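Local coordinates for protein aldehyde dehydrogenase (Burkholderia vietnamiensis, PDB 5KF0) that probably oxidises aldehydes to carboxylic acids with a nicotinamide cofactor, and forms a four-chain assembly that binds NADPH, at residues A[181-186]-A[222-227]; A[172-177]-A[472-477]. One frame throughout, in Å; residues are numbered along the deposited sequence.

Contact 1 (A[181-186]-A[222-227]); sequences PFVLKP and DLFTTD. With NDP (NADPH dihydro-nicotinamide-adenine-dinucleotide phosphate), chain E.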
ATOM      1  N   PRO A 181      -4.013  11.776 -23.371  1.00 11.84           N
ATOM      2  CA  PRO A 181      -3.997  12.999 -24.179  1.00 12.28           C
ATOM      3  C   PRO A 181      -4.750  14.099 -23.442  1.00 11.15           C
ATOM      4  O   PRO A 181      -5.694  13.835 -22.689  1.00 13.97           O
ATOM      5  CB  PRO A 181      -4.735  12.592 -25.464  1.00 13.43           C
ATOM      6  CG  PRO A 181      -4.862  11.077 -25.405  1.00 14.07           C
ATOM      7  CD  PRO A 181      -4.907  10.758 -23.940  1.00 13.14           C
ATOM      8  N   PHE A 182      -4.337  15.347 -23.666  1.00 12.92           N
ATOM      9  CA  PHE A 182      -4.995  16.444 -22.966  1.00 10.18           C
ATOM     10  C   PHE A 182      -5.018  17.691 -23.838  1.00 11.35           C
ATOM     11  O   PHE A 182      -4.177  17.878 -24.724  1.00 12.84           O
ATOM     12  CB  PHE A 182      -4.308  16.763 -21.625  1.00  9.97           C
ATOM     13  CG  PHE A 182      -2.922  17.325 -21.775  1.00  9.69           C
ATOM     14  CD1 PHE A 182      -2.729  18.698 -21.933  1.00 11.72           C
ATOM     15  CD2 PHE A 182      -1.811  16.481 -21.770  1.00 11.04           C
ATOM     16  CE1 PHE A 182      -1.450  19.227 -22.081  1.00 13.30           C
ATOM     17  CE2 PHE A 182      -0.520  16.998 -21.915  1.00 11.11           C
ATOM     18  CZ  PHE A 182      -0.340  18.371 -22.079  1.00 11.31           C
ATOM     19  N   VAL A 183      -5.966  18.572 -23.530  1.00 11.18           N
ATOM     20  CA  VAL A 183      -6.053  19.901 -24.119  1.00 11.18           C
ATOM     21  C   VAL A 183      -6.066  20.882 -22.955  1.00 11.07           C
ATOM     22  O   VAL A 183      -6.965  20.820 -22.109  1.00 13.50           O
ATOM     23  CB  VAL A 183      -7.311  20.074 -24.988  1.00 11.55           C
ATOM     24  CG1 VAL A 183      -7.301  21.458 -25.661  1.00 11.28           C
ATOM     25  CG2 VAL A 183      -7.405  18.959 -26.065  1.00 12.41           C
ATOM     26  N   LEU A 184      -5.071  21.769 -22.905  1.00 10.03           N
ATOM     27  CA  LEU A 184      -4.913  22.731 -21.818  1.00 12.19           C
ATOM     28  C   LEU A 184      -5.297  24.122 -22.302  1.00 11.67           C
ATOM     29  O   LEU A 184      -4.805  24.580 -23.339  1.00 11.25           O
ATOM     30  CB  LEU A 184      -3.465  22.748 -21.308  1.00 11.13           C
ATOM     31  CG  LEU A 184      -3.089  23.891 -20.342  1.00 10.48           C
ATOM     32  CD1 LEU A 184      -3.839  23.769 -19.013  1.00 11.62           C
ATOM     33  CD2 LEU A 184      -1.570  23.941 -20.101  1.00 12.54           C
ATOM     34  N   LYS A 185      -6.180  24.780 -21.558  1.00 10.77           N
ATOM     35  CA  LYS A 185      -6.506  26.186 -21.781  1.00 12.55           C
ATOM     36  C   LYS A 185      -5.915  26.998 -20.641  1.00 12.83           C
ATOM     37  O   LYS A 185      -6.449  26.973 -19.520  1.00 11.53           O
ATOM     38  CB  LYS A 185      -8.019  26.407 -21.852  1.00 10.95           C
ATOM     39  CG  LYS A 185      -8.377  27.801 -22.390  1.00 11.54           C
ATOM     40  CD  LYS A 185      -9.759  28.275 -21.922  1.00 11.28           C
ATOM     41  CE  LYS A 185      -9.669  28.900 -20.524  1.00 14.31           C
ATOM     42  NZ  LYS A 185      -8.823  30.148 -20.566  1.00 11.81           N
ATOM     43  N   PRO A 186      -4.822  27.715 -20.857  1.00 12.14           N
ATOM     44  CA  PRO A 186      -4.272  28.561 -19.801  1.00 10.99           C
ATOM     45  C   PRO A 186      -5.119  29.816 -19.641  1.00 12.06           C
ATOM     46  O   PRO A 186      -5.990  30.118 -20.459  1.00 12.62           O
ATOM     47  CB  PRO A 186      -2.871  28.901 -20.326  1.00 11.09           C
ATOM     48  CG  PRO A 186      -3.092  28.988 -21.832  1.00 12.09           C
ATOM     49  CD  PRO A 186      -4.112  27.892 -22.140  1.00 12.07           C
ATOM     50  N   ASP A 222     -16.537  27.174 -24.183  1.00 13.65           N
ATOM     51  CA  ASP A 222     -17.584  26.253 -23.737  1.00 13.97           C
ATOM     52  C   ASP A 222     -17.177  24.792 -23.917  1.00 13.09           C
ATOM     53  O   ASP A 222     -17.478  23.951 -23.055  1.00 12.89           O
ATOM     54  CB  ASP A 222     -18.894  26.523 -24.479  1.00 14.89           C
ATOM     55  CG  ASP A 222     -20.026  25.626 -23.990  1.00 20.22           C
ATOM     56  OD1 ASP A 222     -20.530  25.875 -22.871  1.00 16.94           O
ATOM     57  OD2 ASP A 222     -20.393  24.663 -24.704  1.00 17.71           O
ATOM     58  N   LEU A 223     -16.493  24.468 -25.022  1.00 14.34           N
ATOM     59  CA  LEU A 223     -16.222  23.059 -25.322  1.00 12.15           C
ATOM     60  C   LEU A 223     -15.299  22.419 -24.291  1.00 11.82           C
ATOM     61  O   LEU A 223     -15.342  21.199 -24.104  1.00 13.64           O
ATOM     62  CB  LEU A 223     -15.612  22.913 -26.720  1.00 12.40           C
ATOM     63  CG  LEU A 223     -16.596  23.178 -27.863  1.00 15.32           C
ATOM     64  CD1 LEU A 223     -15.850  23.252 -29.191  1.00 16.95           C
ATOM     65  CD2 LEU A 223     -17.682  22.115 -27.909  1.00 18.04           C
ATOM     66  N   PHE A 224     -14.468  23.212 -23.611  1.00 13.47           N
ATOM     67  CA  PHE A 224     -13.622  22.641 -22.561  1.00 13.28           C
ATOM     68  C   PHE A 224     -14.443  22.024 -21.442  1.00 14.46           C
ATOM     69  O   PHE A 224     -13.961  21.124 -20.750  1.00 14.05           O
ATOM     70  CB  PHE A 224     -12.682  23.701 -21.985  1.00 10.75           C
ATOM     71  CG  PHE A 224     -11.518  24.001 -22.877  1.00 10.69           C
ATOM     72  CD1 PHE A 224     -10.371  23.222 -22.812  1.00 13.92           C
ATOM     73  CD2 PHE A 224     -11.569  25.046 -23.786  1.00 12.94           C
ATOM     74  CE1 PHE A 224      -9.293  23.479 -23.640  1.00 15.49           C
ATOM     75  CE2 PHE A 224     -10.483  25.305 -24.618  1.00 15.84           C
ATOM     76  CZ  PHE A 224      -9.354  24.518 -24.543  1.00 14.53           C
ATOM     77  N   THR A 225     -15.667  22.498 -21.240  1.00 11.90           N
ATOM     78  CA  THR A 225     -16.542  21.929 -20.223  1.00 10.96           C
ATOM     79  C   THR A 225     -17.543  20.927 -20.788  1.00 12.24           C
ATOM     80  O   THR A 225     -17.778  19.873 -20.174  1.00 14.04           O
ATOM     81  CB  THR A 225     -17.286  23.054 -19.497  1.00 14.08           C
ATOM     82  OG1 THR A 225     -16.339  23.858 -18.774  1.00 13.15           O
ATOM     83  CG2 THR A 225     -18.343  22.501 -18.523  1.00 14.22           C
ATOM     84  N   THR A 226     -18.134  21.211 -21.949  1.00 14.90           N
ATOM     85  CA  THR A 226     -19.299  20.448 -22.395  1.00 14.09           C
ATOM     86  C   THR A 226     -18.998  19.342 -23.405  1.00 15.73           C
ATOM     87  O   THR A 226     -19.838  18.452 -23.569  1.00 15.35           O
ATOM     88  CB  THR A 226     -20.364  21.384 -22.997  1.00 13.02           C
ATOM     89  OG1 THR A 226     -19.867  21.997 -24.199  1.00 13.66           O
ATOM     90  CG2 THR A 226     -20.748  22.477 -21.998  1.00 15.11           C
ATOM     91  N   ASP A 227     -17.864  19.360 -24.105  1.00 12.94           N
ATOM     92  CA  ASP A 227     -17.664  18.340 -25.135  1.00 13.59           C
ATOM     93  C   ASP A 227     -17.609  16.950 -24.501  1.00 12.91           C
ATOM     94  O   ASP A 227     -16.846  16.707 -23.559  1.00 14.11           O
ATOM     95  CB  ASP A 227     -16.389  18.612 -25.938  1.00 13.77           C
ATOM     96  CG  ASP A 227     -16.368  17.857 -27.256  1.00 19.03           C
ATOM     97  OD1 ASP A 227     -16.237  16.615 -27.222  1.00 17.68           O
ATOM     98  OD2 ASP A 227     -16.491  18.499 -28.321  1.00 19.37           O
TER
HETATM   99  PA  NDP E 501     -10.800  32.428 -12.819  1.00 13.08           P
HETATM  100  O1A NDP E 501     -11.860  31.538 -12.264  1.00 14.00           O
HETATM  101  O2A NDP E 501     -11.305  33.844 -13.096  1.00 14.28           O
HETATM  102  O5B NDP E 501     -10.160  31.843 -14.152  1.00 13.03           O
HETATM  103  C5B NDP E 501      -9.481  30.566 -14.059  1.00 12.93           C
HETATM  104  C4B NDP E 501      -9.471  29.923 -15.420  1.00 10.86           C
HETATM  105  O4B NDP E 501     -10.818  29.543 -15.784  1.00 13.69           O
HETATM  106  C3B NDP E 501      -8.967  30.822 -16.557  1.00 10.47           C
HETATM  107  O3B NDP E 501      -8.275  30.044 -17.531  1.00 10.86           O
HETATM  108  C2B NDP E 501     -10.279  31.342 -17.144  1.00 11.91           C
HETATM  109  O2B NDP E 501     -10.198  31.761 -18.522  1.00 13.15           O
HETATM  110  C1B NDP E 501     -11.102  30.069 -17.063  1.00 12.76           C
HETATM  111  N9A NDP E 501     -12.541  30.273 -17.176  1.00 12.69           N
HETATM  112  C8A NDP E 501     -13.334  31.173 -16.515  1.00 10.07           C
HETATM  113  N7A NDP E 501     -14.612  31.062 -16.795  1.00 11.52           N
HETATM  114  C5A NDP E 501     -14.659  30.020 -17.707  1.00 12.37           C
HETATM  115  C6A NDP E 501     -15.725  29.397 -18.386  1.00 13.62           C
HETATM  116  N6A NDP E 501     -17.005  29.773 -18.273  1.00 14.09           N
HETATM  117  N1A NDP E 501     -15.427  28.368 -19.211  1.00 13.99           N
HETATM  118  C2A NDP E 501     -14.151  27.999 -19.349  1.00 15.50           C
HETATM  119  N3A NDP E 501     -13.063  28.513 -18.768  1.00 14.88           N
HETATM  120  C4A NDP E 501     -13.390  29.526 -17.955  1.00 14.45           C
HETATM  121  O3  NDP E 501      -9.584  32.478 -11.798  1.00 11.94           O
HETATM  122  PN  NDP E 501      -8.231  33.316 -11.765  1.00 12.16           P
HETATM  123  O1N NDP E 501      -7.461  33.074 -13.011  1.00 12.78           O
HETATM  124  O2N NDP E 501      -8.604  34.749 -11.480  1.00 13.95           O
HETATM  125  O5D NDP E 501      -7.418  32.710 -10.547  1.00 11.63           O
HETATM  126  C5D NDP E 501      -7.667  33.006  -9.163  1.00 12.69           C
HETATM  127  C4D NDP E 501      -8.543  31.925  -8.581  1.00 11.63           C
HETATM  128  O4D NDP E 501      -7.896  30.633  -8.725  1.00 12.76           O
HETATM  129  C3D NDP E 501      -8.800  32.120  -7.084  1.00 12.58           C
HETATM  130  O3D NDP E 501     -10.150  31.854  -6.718  1.00 12.52           O
HETATM  131  C2D NDP E 501      -7.821  31.129  -6.458  1.00 16.64           C
HETATM  132  O2D NDP E 501      -8.117  30.697  -5.134  1.00 12.42           O
HETATM  133  C1D NDP E 501      -7.880  29.988  -7.465  1.00 13.86           C
HETATM  134  N1N NDP E 501      -6.684  29.170  -7.303  1.00 12.93           N
HETATM  135  C2N NDP E 501      -6.763  27.855  -6.906  1.00 11.79           C
HETATM  136  C3N NDP E 501      -5.674  27.125  -6.593  1.00 10.72           C
HETATM  137  C7N NDP E 501      -5.757  25.680  -6.248  1.00 12.75           C
HETATM  138  O7N NDP E 501      -4.809  24.951  -6.573  1.00 11.66           O
HETATM  139  N7N NDP E 501      -6.801  25.238  -5.550  1.00 10.98           N
HETATM  140  C4N NDP E 501      -4.335  27.769  -6.550  1.00 12.96           C
HETATM  141  C5N NDP E 501      -4.333  29.055  -7.304  1.00 12.19           C
HETATM  142  C6N NDP E 501      -5.455  29.697  -7.570  1.00 13.77           C
HETATM  143  P2B NDP E 501      -9.761  33.292 -18.920  1.00 13.72           P
HETATM  144  O1X NDP E 501      -9.311  33.975 -17.685  1.00 14.08           O
HETATM  145  O2X NDP E 501      -8.736  33.080 -19.995  1.00 12.20           O
HETATM  146  O3X NDP E 501     -10.990  33.940 -19.522  1.00 14.73           O
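F224 of the short helix 222-226 lays its ring against V183 and K185 on strand 182-185, in the Rossmann-like cofactor domain of the aldehyde dehydrogenase fold. The strand belongs to a mainly parallel sheet, next to strands 155-158 and 211-213. The side chains of V183 and K185 each cross that of F224 at about a right angle. K185 supplies the CH-pi contact. Its CB sits over one face of the ring, 3.7 Å from the ring centroid and 19° off the normal. The position is displaced toward the rim, and CZ of F224 is the ring atom nearest to K185 CB, at 3.5 Å. V183 comes in obliquely with one branch, CG1, which reaches F224 CE1 at 3.5 Å. With CG1 anti to the backbone N (chi1 -176°), V183 sets that branch against the ring. I51 of helix 48-60 also packs on F224.

The aliphatic part of K185 passes the ring and then turns away. Bends at chi3 and chi4 carry the amine from the hydrophobic contact to the ribose and phosphate of NADPH. Five acceptors lie round NZ and must share its three hydrogens. Two are the carbonyls of P186 and A216. P186 O is 2.8 Å from K185 NZ, which lies above the carbonyl plane. The positive charge probably helps the pocket accept the extra phosphate of NADPH. On the cofactor, K185 NZ meets O2B, the oxygen linking ribose and phosphate, at 2.9 Å, the phosphate oxygen O2X at 3.0 Å and the ribose hydroxyl O3B at 3.1 Å.

Contact 2 (A[172-177]-A[472-477]); sequences VAPALA and EDMTEP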
ATOM      1  N   VAL A 172      -0.666  18.727 -16.440  1.00 10.67           N
ATOM      2  CA  VAL A 172       0.087  18.219 -17.587  1.00 10.90           C
ATOM      3  C   VAL A 172       0.980  17.056 -17.180  1.00  9.95           C
ATOM      4  O   VAL A 172       1.024  16.019 -17.855  1.00 11.01           O
ATOM      5  CB  VAL A 172       0.913  19.356 -18.214  1.00 10.54           C
ATOM      6  CG1 VAL A 172       1.908  18.809 -19.239  1.00 10.89           C
ATOM      7  CG2 VAL A 172      -0.010  20.397 -18.848  1.00 12.08           C
ATOM      8  N   ALA A 173       1.768  17.237 -16.109  1.00  9.22           N
ATOM      9  CA  ALA A 173       2.761  16.216 -15.778  1.00 10.33           C
ATOM     10  C   ALA A 173       2.111  14.894 -15.384  1.00 10.44           C
ATOM     11  O   ALA A 173       2.551  13.843 -15.885  1.00 11.45           O
ATOM     12  CB  ALA A 173       3.709  16.737 -14.692  1.00 12.11           C
ATOM     13  N   PRO A 174       1.082  14.861 -14.536  1.00  9.78           N
ATOM     14  CA  PRO A 174       0.420  13.569 -14.255  1.00  9.85           C
ATOM     15  C   PRO A 174      -0.289  12.995 -15.463  1.00  9.98           C
ATOM     16  O   PRO A 174      -0.338  11.764 -15.613  1.00 10.63           O
ATOM     17  CB  PRO A 174      -0.577  13.894 -13.136  1.00 14.06           C
ATOM     18  CG  PRO A 174      -0.364  15.310 -12.758  1.00 17.52           C
ATOM     19  CD  PRO A 174       0.554  15.971 -13.715  1.00 10.13           C
ATOM     20  N   ALA A 175      -0.837  13.842 -16.339  1.00 13.08           N
ATOM     21  CA  ALA A 175      -1.472  13.321 -17.542  1.00 11.03           C
ATOM     22  C   ALA A 175      -0.470  12.549 -18.385  1.00 12.81           C
ATOM     23  O   ALA A 175      -0.783  11.466 -18.894  1.00 13.11           O
ATOM     24  CB  ALA A 175      -2.089  14.463 -18.353  1.00 11.52           C
ATOM     25  N   LEU A 176       0.746  13.089 -18.539  1.00 10.12           N
ATOM     26  CA  LEU A 176       1.778  12.382 -19.300  1.00 10.97           C
ATOM     27  C   LEU A 176       2.193  11.095 -18.596  1.00 13.66           C
ATOM     28  O   LEU A 176       2.365  10.048 -19.244  1.00 14.16           O
ATOM     29  CB  LEU A 176       2.988  13.296 -19.507  1.00 10.31           C
ATOM     30  CG  LEU A 176       2.713  14.527 -20.379  1.00 13.08           C
ATOM     31  CD1 LEU A 176       3.829  15.550 -20.217  1.00 14.39           C
ATOM     32  CD2 LEU A 176       2.576  14.123 -21.838  1.00 17.11           C
ATOM     33  N   ALA A 177       2.339  11.149 -17.265  1.00 11.47           N
ATOM     34  CA  ALA A 177       2.677   9.952 -16.503  1.00 11.15           C
ATOM     35  C   ALA A 177       1.603   8.887 -16.658  1.00 12.87           C
ATOM     36  O   ALA A 177       1.914   7.690 -16.764  1.00 17.04           O
ATOM     37  CB  ALA A 177       2.851  10.300 -15.022  1.00 11.86           C
ATOM     38  N   GLU A 472      -4.499   9.125 -10.077  1.00 11.37           N
ATOM     39  CA  GLU A 472      -5.695   8.354  -9.747  0.54 11.57           C
ATOM     40  C   GLU A 472      -6.920   8.896 -10.473  1.00 13.20           C
ATOM     41  O   GLU A 472      -7.723   8.126 -11.018  1.00 15.04           O
ATOM     42  CB  GLU A 472      -5.929   8.344  -8.233  0.54 12.21           C
ATOM     43  CG  GLU A 472      -7.046   7.404  -7.834  0.54 11.16           C
ATOM     44  CD  GLU A 472      -7.380   7.432  -6.362  0.54 28.31           C
ATOM     45  OE1 GLU A 472      -6.814   8.270  -5.627  0.54 32.31           O
ATOM     46  OE2 GLU A 472      -8.221   6.605  -5.947  0.54 26.51           O
ATOM     47  N   ASP A 473      -7.085  10.226 -10.502  1.00 11.44           N
ATOM     48  CA  ASP A 473      -8.252  10.788 -11.175  1.00 10.64           C
ATOM     49  C   ASP A 473      -8.165  10.654 -12.690  1.00 13.47           C
ATOM     50  O   ASP A 473      -9.201  10.610 -13.363  1.00 14.47           O
ATOM     51  CB  ASP A 473      -8.425  12.263 -10.803  1.00 11.18           C
ATOM     52  CG  ASP A 473      -9.001  12.447  -9.418  1.00 19.95           C
ATOM     53  OD1 ASP A 473      -9.725  11.548  -8.949  1.00 24.05           O
ATOM     54  OD2 ASP A 473      -8.729  13.489  -8.800  1.00 19.50           O
ATOM     55  N   MET A 474      -6.957  10.606 -13.240  1.00 11.27           N
ATOM     56  CA  MET A 474      -6.747  10.518 -14.677  1.00 12.04           C
ATOM     57  C   MET A 474      -6.674   9.083 -15.166  1.00 10.84           C
ATOM     58  O   MET A 474      -6.301   8.849 -16.322  1.00 13.60           O
ATOM     59  CB  MET A 474      -5.474  11.269 -15.064  1.00 12.07           C
ATOM     60  CG  MET A 474      -5.580  12.754 -14.763  1.00  9.92           C
ATOM     61  SD  MET A 474      -4.056  13.650 -15.088  1.00 12.89           S
ATOM     62  CE  MET A 474      -4.506  15.202 -14.321  1.00 11.97           C
ATOM     63  N   THR A 475      -7.037   8.122 -14.322  1.00 12.35           N
ATOM     64  CA  THR A 475      -7.071   6.729 -14.738  1.00 10.58           C
ATOM     65  C   THR A 475      -8.361   6.084 -14.257  1.00 11.58           C
ATOM     66  O   THR A 475      -8.973   6.522 -13.274  1.00 13.19           O
ATOM     67  CB  THR A 475      -5.872   5.929 -14.189  1.00  9.82           C
ATOM     68  OG1 THR A 475      -5.774   6.097 -12.766  1.00 11.91           O
ATOM     69  CG2 THR A 475      -4.563   6.369 -14.844  1.00 10.50           C
ATOM     70  N   GLU A 476      -8.764   5.030 -14.975  1.00 11.63           N
ATOM     71  CA  GLU A 476      -9.833   4.148 -14.536  1.00 12.09           C
ATOM     72  C   GLU A 476      -9.233   2.835 -14.088  1.00 10.32           C
ATOM     73  O   GLU A 476      -8.418   2.268 -14.820  1.00 12.05           O
ATOM     74  CB  GLU A 476     -10.838   3.875 -15.663  1.00 12.30           C
ATOM     75  CG  GLU A 476     -11.825   5.020 -15.920  1.00 12.63           C
ATOM     76  CD  GLU A 476     -12.936   5.074 -14.896  1.00 15.74           C
ATOM     77  OE1 GLU A 476     -13.805   5.967 -15.005  1.00 16.45           O
ATOM     78  OE2 GLU A 476     -12.949   4.225 -13.978  1.00 13.83           O
ATOM     79  N   PRO A 477      -9.613   2.293 -12.937  1.00 10.47           N
ATOM     80  CA  PRO A 477      -9.194   0.923 -12.625  1.00  9.51           C
ATOM     81  C   PRO A 477      -9.841  -0.054 -13.594  1.00 10.61           C
ATOM     82  O   PRO A 477     -11.011   0.088 -13.966  1.00 12.63           O
ATOM     83  CB  PRO A 477      -9.697   0.698 -11.192  1.00 12.20           C
ATOM     84  CG  PRO A 477     -10.766   1.700 -10.991  1.00 16.96           C
ATOM     85  CD  PRO A 477     -10.476   2.875 -11.899  1.00 12.38           C
TER
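M474 pushes its sulfur against P174 and A175 of helix 164-178. It is the first residue to leave helical geometry after helix 467-473, and strand 475-483 begins just beyond it. The M474 side chain starts with CG anti to its own carbonyl carbon (chi1 -63°). From there it is extended, with chi2 at 176° and chi3 at -169°. This shape carries SD across the gap between the backbones, where the nearest CA atoms, those of A175 and M474, are 6.6 Å apart.

SD makes all the close side-chain contacts of the pair. It touches CB of A175 at 3.9 Å and CB of P174 at 4.0 Å. It comes still nearer to the helix backbone, lying 3.5 Å from A175 N and 3.6 Å from A175 CA. The contact is apolar packing, and no hydrogen bond crosses it. A175 has only a methyl here, and SD lies close to the backbone beside it. P174 also marks a kink, because its N has no bond to the preceding turn.

P174 packs further on I467, A470 and I471 of helix 467-473, and C180 touches M474. The backbone of M474 is hydrogen-bonded to that of I152, and T475 OG1 is hydrogen-bonded to R149 NE and I471 O. Beyond the buried methionine, E476 forms a salt bridge with R464 of the second subunit. The contact thus joins a helix of the cofactor domain to the turn that leads into the C-terminal strand of the three-stranded antiparallel sheet, the oligomerisation element of the aldehyde dehydrogenase fold.

How the contacts relate
Both contacts are buried, and their centres lie about 16 Å apart. Helix 164-178 of contact 2 is followed, after a short turn, by strand 182-185 of contact 1. These two elements also pack together: F182 CZ meets V172 CG1 at 3.6 Å, and F182 also touches A175. F182 and V183 follow each other on the strand, one packing on helix 164-178 and the other on F224. The chemistry differs with place. Contact 1 combines an aromatic face with a lysine that ends in the cofactor pocket. Contact 2 is apolar, built on one sulfur, and its 472-477 segment runs on toward another subunit. No other protein chain touches the segments of contact 1.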